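Local coordinates for SusD superfamily protein (Bacteroides thetaiotaomicron VPI-5482, PDB 3HDX) that probably binds polysaccharide at the outer membrane, as a SusD-family protein of a gut bacterium that feeds on complex carbohydrates, at residues H275-L281 with V353-S357; V359-D365 with E423-W429. All blocks are in the same frame, centred on the assembly; numbering follows the deposited sequence.

Contact 1. Residues H275-L281 with V353-S357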
ATOM      1  N   HIS A 275       8.456   6.262  -8.344  1.00 17.31           N
ATOM      2  CA  HIS A 275       7.181   6.980  -8.517  1.00 16.23           C
ATOM      3  C   HIS A 275       6.431   6.377  -9.695  1.00 15.82           C
ATOM      4  O   HIS A 275       7.042   6.082 -10.734  1.00 16.23           O
ATOM      5  CB  HIS A 275       7.476   8.450  -8.855  1.00 16.25           C
ATOM      6  CG  HIS A 275       8.176   9.175  -7.755  1.00 15.82           C
ATOM      7  ND1 HIS A 275       7.507   9.737  -6.682  1.00 17.78           N
ATOM      8  CD2 HIS A 275       9.501   9.284  -7.475  1.00 17.15           C
ATOM      9  CE1 HIS A 275       8.398  10.215  -5.825  1.00 18.54           C
ATOM     10  NE2 HIS A 275       9.612   9.955  -6.282  1.00 17.61           N
ATOM     11  N   LEU A 276       5.115   6.207  -9.563  1.00 13.94           N
ATOM     12  CA  LEU A 276       4.317   5.654 -10.656  1.00 13.81           C
ATOM     13  C   LEU A 276       4.500   6.446 -11.948  1.00 13.51           C
ATOM     14  O   LEU A 276       4.507   5.876 -13.036  1.00 14.28           O
ATOM     15  CB  LEU A 276       2.812   5.629 -10.332  1.00 14.09           C
ATOM     16  CG  LEU A 276       1.867   5.084 -11.413  1.00 14.21           C
ATOM     17  CD1 LEU A 276       2.194   3.594 -11.715  1.00 14.13           C
ATOM     18  CD2 LEU A 276       0.396   5.268 -11.043  1.00 15.50           C
ATOM     19  N   GLU A 277       4.583   7.760 -11.803  1.00 12.65           N
ATOM     20  CA  GLU A 277       4.784   8.663 -12.952  1.00 12.63           C
ATOM     21  C   GLU A 277       5.929   8.255 -13.885  1.00 12.54           C
ATOM     22  O   GLU A 277       5.871   8.523 -15.074  1.00 14.47           O
ATOM     23  CB  GLU A 277       5.044  10.106 -12.498  1.00 13.37           C
ATOM     24  CG  GLU A 277       3.916  10.801 -11.775  1.00 14.74           C
ATOM     25  CD  GLU A 277       3.986  10.719 -10.265  1.00 16.07           C
ATOM     26  OE1 GLU A 277       4.471   9.718  -9.714  1.00 15.87           O
ATOM     27  OE2 GLU A 277       3.544  11.668  -9.614  1.00 16.17           O
ATOM     28  N   GLN A 278       6.986   7.646 -13.357  1.00 14.58           N
ATOM     29  CA  GLN A 278       8.078   7.137 -14.194  1.00 14.85           C
ATOM     30  C   GLN A 278       7.559   6.141 -15.252  1.00 15.62           C
ATOM     31  O   GLN A 278       8.033   6.137 -16.425  1.00 17.70           O
ATOM     32  CB  GLN A 278       9.165   6.496 -13.336  1.00 16.95           C
ATOM     33  CG  GLN A 278       9.903   7.497 -12.468  1.00 19.97           C
ATOM     34  CD  GLN A 278      10.775   6.897 -11.353  1.00 22.66           C
ATOM     35  OE1 GLN A 278      10.660   5.716 -11.012  1.00 24.64           O
ATOM     36  NE2 GLN A 278      11.648   7.748 -10.746  1.00 23.54           N
ATOM     37  N   LEU A 279       6.576   5.330 -14.845  1.00 14.66           N
ATOM     38  CA  LEU A 279       5.968   4.350 -15.706  1.00 14.69           C
ATOM     39  C   LEU A 279       4.792   4.863 -16.525  1.00 14.45           C
ATOM     40  O   LEU A 279       4.565   4.372 -17.621  1.00 14.80           O
ATOM     41  CB  LEU A 279       5.493   3.132 -14.868  1.00 15.70           C
ATOM     42  CG  LEU A 279       6.581   2.323 -14.146  1.00 17.24           C
ATOM     43  CD1 LEU A 279       5.941   1.352 -13.121  1.00 18.70           C
ATOM     44  CD2 LEU A 279       7.490   1.599 -15.139  1.00 21.08           C
ATOM     45  N   THR A 280       4.049   5.850 -16.021  1.00 13.25           N
ATOM     46  CA  THR A 280       2.805   6.271 -16.672  1.00 13.69           C
ATOM     47  C   THR A 280       2.831   7.561 -17.449  1.00 13.94           C
ATOM     48  O   THR A 280       2.083   7.672 -18.414  1.00 14.18           O
ATOM     49  CB  THR A 280       1.681   6.377 -15.609  1.00 13.19           C
ATOM     50  OG1 THR A 280       2.074   7.295 -14.585  1.00 13.48           O
ATOM     51  CG2 THR A 280       1.320   4.964 -15.045  1.00 12.38           C
ATOM     52  N   LEU A 281       3.634   8.542 -17.052  1.00 13.69           N
ATOM     53  CA  LEU A 281       3.557   9.833 -17.723  1.00 14.74           C
ATOM     54  C   LEU A 281       4.331   9.921 -19.028  1.00 15.61           C
ATOM     55  O   LEU A 281       5.355   9.283 -19.226  1.00 16.56           O
ATOM     56  CB  LEU A 281       3.914  10.975 -16.773  1.00 14.82           C
ATOM     57  CG  LEU A 281       3.063  11.150 -15.496  1.00 13.31           C
ATOM     58  CD1 LEU A 281       3.283  12.559 -14.845  1.00 14.65           C
ATOM     59  CD2 LEU A 281       1.510  10.891 -15.725  1.00 14.50           C
ATOM     60  N   VAL A 353      11.314  14.628 -12.747  1.00 32.33           N
ATOM     61  CA  VAL A 353      11.490  14.448 -11.292  1.00 29.72           C
ATOM     62  C   VAL A 353      10.093  14.566 -10.696  1.00 25.53           C
ATOM     63  O   VAL A 353       9.351  15.520 -10.971  1.00 24.31           O
ATOM     64  CB  VAL A 353      12.471  15.484 -10.680  1.00 31.24           C
ATOM     65  CG1 VAL A 353      12.582  15.341  -9.161  1.00 31.74           C
ATOM     66  CG2 VAL A 353      13.860  15.310 -11.317  1.00 32.38           C
ATOM     67  N   PHE A 354       9.731  13.575  -9.887  1.00 21.28           N
ATOM     68  CA  PHE A 354       8.401  13.475  -9.326  1.00 19.61           C
ATOM     69  C   PHE A 354       8.424  13.516  -7.807  1.00 19.53           C
ATOM     70  O   PHE A 354       9.409  13.123  -7.198  1.00 21.39           O
ATOM     71  CB  PHE A 354       7.769  12.173  -9.806  1.00 18.64           C
ATOM     72  CG  PHE A 354       7.804  12.030 -11.284  1.00 18.33           C
ATOM     73  CD1 PHE A 354       7.049  12.901 -12.069  1.00 18.02           C
ATOM     74  CD2 PHE A 354       8.650  11.088 -11.915  1.00 18.89           C
ATOM     75  CE1 PHE A 354       7.105  12.823 -13.475  1.00 18.58           C
ATOM     76  CE2 PHE A 354       8.692  10.996 -13.302  1.00 18.47           C
ATOM     77  CZ  PHE A 354       7.931  11.867 -14.092  1.00 17.94           C
ATOM     78  N   GLY A 355       7.328  13.988  -7.219  1.00 17.80           N
ATOM     79  CA  GLY A 355       7.189  14.131  -5.768  1.00 17.97           C
ATOM     80  C   GLY A 355       6.043  13.360  -5.140  1.00 16.69           C
ATOM     81  O   GLY A 355       5.726  13.595  -3.986  1.00 16.90           O
ATOM     82  N   SER A 356       5.400  12.468  -5.894  1.00 16.82           N
ATOM     83  CA  SER A 356       4.238  11.757  -5.399  1.00 15.79           C
ATOM     84  C   SER A 356       4.512  10.837  -4.220  1.00 15.40           C
ATOM     85  O   SER A 356       5.494  10.083  -4.217  1.00 16.90           O
ATOM     86  CB  SER A 356       3.618  10.905  -6.506  1.00 15.73           C
ATOM     87  OG  SER A 356       4.582  10.128  -7.168  1.00 16.45           O
ATOM     88  N   SER A 357       3.617  10.906  -3.245  1.00 15.10           N
ATOM     89  CA  SER A 357       3.657  10.016  -2.097  1.00 15.15           C
ATOM     90  C   SER A 357       3.082   8.662  -2.489  1.00 13.40           C
ATOM     91  O   SER A 357       2.182   8.566  -3.342  1.00 13.49           O
ATOM     92  CB  SER A 357       2.769  10.525  -0.954  1.00 16.84           C
ATOM     93  OG  SER A 357       3.187  11.749  -0.403  1.00 18.52           O
TER
HETATM   94  O   HOH W   1       4.127   7.455  -7.056  1.00 17.95           O

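Contact 2. Residues V359-D365 with E423-W429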
ATOM      1  N   VAL A 359       0.588   6.046  -1.318  1.00 12.37           N
ATOM      2  CA  VAL A 359      -0.614   6.028  -0.485  1.00 13.01           C
ATOM      3  C   VAL A 359      -1.015   4.578  -0.317  1.00 11.65           C
ATOM      4  O   VAL A 359      -1.610   3.965  -1.212  1.00 13.09           O
ATOM      5  CB  VAL A 359      -1.741   6.860  -1.047  1.00 13.82           C
ATOM      6  CG1 VAL A 359      -2.995   6.736  -0.144  1.00 14.60           C
ATOM      7  CG2 VAL A 359      -1.280   8.352  -1.252  1.00 14.21           C
ATOM      8  N   PHE A 360      -0.613   3.999   0.820  1.00 12.81           N
ATOM      9  CA  PHE A 360      -0.969   2.628   1.083  1.00 12.43           C
ATOM     10  C   PHE A 360      -2.463   2.483   1.278  1.00 11.82           C
ATOM     11  O   PHE A 360      -3.060   1.559   0.748  1.00 12.34           O
ATOM     12  CB  PHE A 360      -0.177   2.044   2.247  1.00 13.90           C
ATOM     13  CG  PHE A 360      -0.581   0.652   2.587  1.00 13.86           C
ATOM     14  CD1 PHE A 360      -0.168  -0.435   1.806  1.00 14.78           C
ATOM     15  CD2 PHE A 360      -1.438   0.402   3.644  1.00 14.71           C
ATOM     16  CE1 PHE A 360      -0.598  -1.755   2.147  1.00 15.37           C
ATOM     17  CE2 PHE A 360      -1.838  -0.898   3.947  1.00 15.58           C
ATOM     18  CZ  PHE A 360      -1.443  -1.941   3.187  1.00 15.74           C
ATOM     19  N   THR A 361      -3.042   3.383   2.074  1.00 12.34           N
ATOM     20  CA  THR A 361      -4.469   3.370   2.332  1.00 12.55           C
ATOM     21  C   THR A 361      -5.009   4.749   2.650  1.00 12.66           C
ATOM     22  O   THR A 361      -4.297   5.690   3.002  1.00 12.96           O
ATOM     23  CB  THR A 361      -4.840   2.364   3.445  1.00 13.81           C
ATOM     24  OG1 THR A 361      -6.268   2.175   3.487  1.00 14.24           O
ATOM     25  CG2 THR A 361      -4.319   2.775   4.821  1.00 14.30           C
ATOM     26  N   ARG A 362      -6.311   4.819   2.507  1.00 13.34           N
ATOM     27  CA  ARG A 362      -7.131   5.991   2.669  1.00 13.57           C
ATOM     28  C   ARG A 362      -8.558   5.511   2.941  1.00 12.19           C
ATOM     29  O   ARG A 362      -8.870   4.321   2.784  1.00 11.40           O
ATOM     30  CB  ARG A 362      -7.057   6.906   1.437  1.00 13.36           C
ATOM     31  CG  ARG A 362      -7.403   6.230   0.103  1.00 12.89           C
ATOM     32  CD  ARG A 362      -6.987   7.171  -1.041  1.00 12.40           C
ATOM     33  NE  ARG A 362      -7.218   6.622  -2.385  1.00 12.81           N
ATOM     34  CZ  ARG A 362      -8.341   6.768  -3.084  1.00 12.82           C
ATOM     35  NH1 ARG A 362      -9.410   7.348  -2.569  1.00 13.12           N
ATOM     36  NH2 ARG A 362      -8.409   6.283  -4.309  1.00 11.87           N
ATOM     37  N   LEU A 363      -9.442   6.443   3.305  1.00 11.54           N
ATOM     38  CA  LEU A 363     -10.799   6.052   3.719  0.50 11.39           C
ATOM     39  C   LEU A 363     -11.571   5.229   2.705  1.00 11.14           C
ATOM     40  O   LEU A 363     -12.301   4.303   3.071  1.00 11.62           O
ATOM     41  CB  LEU A 363     -11.660   7.233   4.214  0.50 12.12           C
ATOM     42  CG  LEU A 363     -11.441   7.575   5.692  0.50 11.45           C
ATOM     43  CD1 LEU A 363     -12.152   8.876   6.059  0.50 11.36           C
ATOM     44  CD2 LEU A 363     -11.854   6.458   6.625  0.50 12.65           C
ATOM     45  N   GLU A 364     -11.381   5.515   1.424  1.00 11.50           N
ATOM     46  CA  GLU A 364     -12.134   4.774   0.393  1.00 10.82           C
ATOM     47  C   GLU A 364     -11.731   3.287   0.377  1.00 10.79           C
ATOM     48  O   GLU A 364     -12.571   2.397   0.175  1.00 12.35           O
ATOM     49  CB  GLU A 364     -11.963   5.392  -1.008  1.00 11.47           C
ATOM     50  CG  GLU A 364     -12.596   6.789  -1.195  1.00 12.08           C
ATOM     51  CD  GLU A 364     -11.818   7.952  -0.620  1.00 12.06           C
ATOM     52  OE1 GLU A 364     -10.718   7.742  -0.027  1.00 12.15           O
ATOM     53  OE2 GLU A 364     -12.298   9.084  -0.803  1.00 12.98           O
ATOM     54  N   ASP A 365     -10.435   3.035   0.534  1.00 10.83           N
ATOM     55  CA  ASP A 365      -9.915   1.656   0.625  1.00 10.91           C
ATOM     56  C   ASP A 365     -10.566   0.916   1.803  1.00 10.22           C
ATOM     57  O   ASP A 365     -11.133  -0.161   1.634  1.00 11.60           O
ATOM     58  CB  ASP A 365      -8.400   1.629   0.741  1.00 10.19           C
ATOM     59  CG  ASP A 365      -7.866   0.249   1.116  1.00 11.87           C
ATOM     60  OD1 ASP A 365      -8.322  -0.755   0.514  1.00 14.33           O
ATOM     61  OD2 ASP A 365      -7.005   0.172   2.037  1.00 13.96           O
ATOM     62  N   GLU A 423     -11.476   2.707  -8.172  1.00 11.12           N
ATOM     63  CA  GLU A 423     -11.079   3.706  -7.198  1.00 10.81           C
ATOM     64  C   GLU A 423      -9.626   3.721  -6.860  1.00 11.43           C
ATOM     65  O   GLU A 423      -9.041   4.793  -6.769  1.00 11.92           O
ATOM     66  CB  GLU A 423     -11.918   3.519  -5.909  1.00 11.75           C
ATOM     67  CG  GLU A 423     -11.670   4.552  -4.839  1.00 11.84           C
ATOM     68  CD  GLU A 423     -11.966   5.998  -5.285  1.00 11.81           C
ATOM     69  OE1 GLU A 423     -12.812   6.175  -6.184  1.00 12.75           O
ATOM     70  OE2 GLU A 423     -11.384   6.938  -4.659  1.00 12.67           O
ATOM     71  N   LEU A 424      -9.037   2.541  -6.742  1.00 11.95           N
ATOM     72  CA  LEU A 424      -7.667   2.408  -6.282  1.00 11.24           C
ATOM     73  C   LEU A 424      -6.672   2.163  -7.417  1.00 11.61           C
ATOM     74  O   LEU A 424      -5.494   1.813  -7.174  1.00 11.67           O
ATOM     75  CB  LEU A 424      -7.586   1.302  -5.209  1.00 12.17           C
ATOM     76  CG  LEU A 424      -8.556   1.439  -4.017  1.00 10.21           C
ATOM     77  CD1 LEU A 424      -8.575   0.178  -3.127  1.00 11.36           C
ATOM     78  CD2 LEU A 424      -8.187   2.669  -3.180  1.00 11.78           C
HETATM   79  N   MSE A 425      -7.095   2.393  -8.652  1.00 11.54           N
HETATM   80  CA  MSE A 425      -6.236   2.187  -9.829  1.00 11.37           C
HETATM   81  C   MSE A 425      -4.939   3.006  -9.678  1.00 11.34           C
HETATM   82  O   MSE A 425      -4.983   4.202  -9.394  1.00 12.06           O
HETATM   83  CB  MSE A 425      -7.015   2.587 -11.087  1.00 12.43           C
HETATM   84  CG  MSE A 425      -6.296   2.267 -12.403  1.00 12.70           C
HETATM   85 SE   MSE A 425      -7.440   2.557 -13.927  0.75 10.76          SE
HETATM   86  CE  MSE A 425      -8.627   1.060 -13.837  1.00 15.15           C
ATOM     87  N   GLY A 426      -3.805   2.337  -9.844  1.00 11.53           N
ATOM     88  CA  GLY A 426      -2.529   2.979  -9.692  1.00 12.44           C
ATOM     89  C   GLY A 426      -2.005   3.179  -8.268  1.00 11.71           C
ATOM     90  O   GLY A 426      -0.946   3.825  -8.072  1.00 11.75           O
ATOM     91  N   GLU A 427      -2.713   2.603  -7.281  1.00 11.41           N
ATOM     92  CA  GLU A 427      -2.325   2.712  -5.869  1.00 11.48           C
ATOM     93  C   GLU A 427      -1.787   1.420  -5.251  1.00 12.09           C
ATOM     94  O   GLU A 427      -1.683   1.304  -4.023  1.00 12.65           O
ATOM     95  CB  GLU A 427      -3.467   3.292  -5.057  1.00 12.42           C
ATOM     96  CG  GLU A 427      -3.882   4.683  -5.514  1.00 11.11           C
ATOM     97  CD  GLU A 427      -5.070   5.225  -4.793  1.00 12.60           C
ATOM     98  OE1 GLU A 427      -5.175   5.125  -3.529  1.00 12.82           O
ATOM     99  OE2 GLU A 427      -5.952   5.793  -5.488  1.00 13.36           O
ATOM    100  N   GLY A 428      -1.399   0.467  -6.093  1.00 12.48           N
ATOM    101  CA  GLY A 428      -0.743  -0.758  -5.635  1.00 11.48           C
ATOM    102  C   GLY A 428      -1.630  -1.818  -5.032  1.00 11.00           C
ATOM    103  O   GLY A 428      -1.136  -2.703  -4.330  1.00 11.77           O
ATOM    104  N   TRP A 429      -2.917  -1.802  -5.388  1.00 10.92           N
ATOM    105  CA  TRP A 429      -3.923  -2.737  -4.838  1.00 10.58           C
ATOM    106  C   TRP A 429      -4.412  -3.861  -5.727  1.00 10.36           C
ATOM    107  O   TRP A 429      -4.728  -4.930  -5.215  1.00 11.99           O
ATOM    108  CB  TRP A 429      -5.161  -1.960  -4.342  1.00 11.50           C
ATOM    109  CG  TRP A 429      -4.908  -1.318  -3.026  1.00 11.36           C
ATOM    110  CD1 TRP A 429      -4.776  -0.001  -2.737  1.00 11.61           C
ATOM    111  CD2 TRP A 429      -4.756  -2.026  -1.803  1.00 11.59           C
ATOM    112  NE1 TRP A 429      -4.507   0.176  -1.386  1.00 12.89           N
ATOM    113  CE2 TRP A 429      -4.476  -1.054  -0.784  1.00 11.89           C
ATOM    114  CE3 TRP A 429      -4.767  -3.400  -1.471  1.00 11.16           C
ATOM    115  CZ2 TRP A 429      -4.196  -1.417   0.530  1.00 12.38           C
ATOM    116  CZ3 TRP A 429      -4.533  -3.753  -0.154  1.00 11.47           C
ATOM    117  CH2 TRP A 429      -4.239  -2.769   0.826  1.00 12.26           C
TER
HETATM  118  O   HOH W   2      -4.453   3.338  -1.452  1.00 12.63           O
HETATM  119  O   HOH W   3       0.123   4.147  -3.480  1.00 13.60           O
HETATM  120  O   HOH W   4      -1.426   0.240  -1.376  1.00 13.17           O

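Contact 1. Residues H275-L281 with V353-S357
A short helix, 276-280, is joined here to the loop that leads into strand 358-361 of this helix-rich SusD-family protein. The contact is buried, and its polar centre is the hydroxyl of Ser356. His275 ND1 donates to Ser356 OG at 3.0 Å. Ser356 OG in turn donates to Glu277 OE1 at 2.6 Å. Ser356 OG also accepts a hydrogen bond from water 1, at 2.7 Å. The same water accepts from Leu276 N at 3.0 Å. This backbone amide lies in the first turn of the helix, so it has no helical carbonyl to pair with, and the water fills that place. Other polar groups are satisfied by the surroundings. Glu277 OE2 accepts from the backbone N of Ile340, and Gln278 OE1 is bound by Asn33. Gly355 pairs by backbone hydrogen bonding with the same Ile340, so the carboxylate of Glu277 ties the helix to the chain beside the 353-357 loop. His275 NE2 lies 3.3 Å from Phe354 O, but the angle is too poor for a hydrogen bond, because this carbonyl oxygen sits over the ring face.

The apolar half is built on Phe354. Its CB packs over the face of the His275 imidazole, a CH-pi contact of 4.0 Å to the ring centroid. Leu281 CD1 touches Phe354 CE1 at 4.1 Å, and Gln278 CG reaches Phe354 CE2 at 3.8 Å. Glu277 CB stands almost straight above the phenyl ring, 3.4 Å from its centroid.

Contact 2. Residues V359-D365 with E423-W429
A buried salt-bridge network built on Arg362 joins the start of helix 363-376 to the turn that links helices 409-423 and 430-441. Arg362 NE donates to Glu427 OE1 at 2.8 Å, and Arg362 NH2 to Glu427 OE2 at 2.8 Å. The two charged groups thus meet side-on through a pair of bonds. Arg362 NH1 and NH2 also bond to Glu423 OE2, at 2.9 and 3.1 Å. Within its own segment, Arg362 NH1 makes a weak bond to Glu364 OE1 at 2.9 Å. Leu424 CD2 packs over the guanidinium face, 3.8 Å from Arg362 NH2. Further charges balance the acids: Lys337 pairs with Glu427, and Arg394 and Arg311 with Glu423. Glu364 OE2 accepts from the backbone N of Thr235.

Trp429 meets the strand. Its NE1 makes a weak hydrogen bond to Phe360 O at 2.9 Å, and its CH2 touches Phe360 CZ at 3.8 Å. Asp365 OD1 lies over one face of the indole. Water 4 bridges Phe360 O and Glu427 O, at 3.0 and 2.9 Å. The turn itself is held by Glu427 N to Leu424 O at 2.9 Å. Gly426 has positive phi, as expected at the third position of a type II beta turn. The turn joins two consecutive helices, consistent with the TPR-related helical scaffold of the SusD family.

Overall arrangement
Contacts 1 and 2 follow one another along the chain: the 353-357 loop of contact 1 runs directly into strand 358-361, which opens the 359-365 segment of contact 2. Their centres are about 16 Å apart. They also touch directly, where Leu276 CD2 of the short helix packs 3.6 Å from Gly426 O of the turn. Contact 2 lies closer to the centre of the chain, with its own centre about 7 Å from it against about 16 Å for contact 1. Strand 358-361, paired with strand 259-261, carries the chain from the 353-357 loop to the start of helix 363-376.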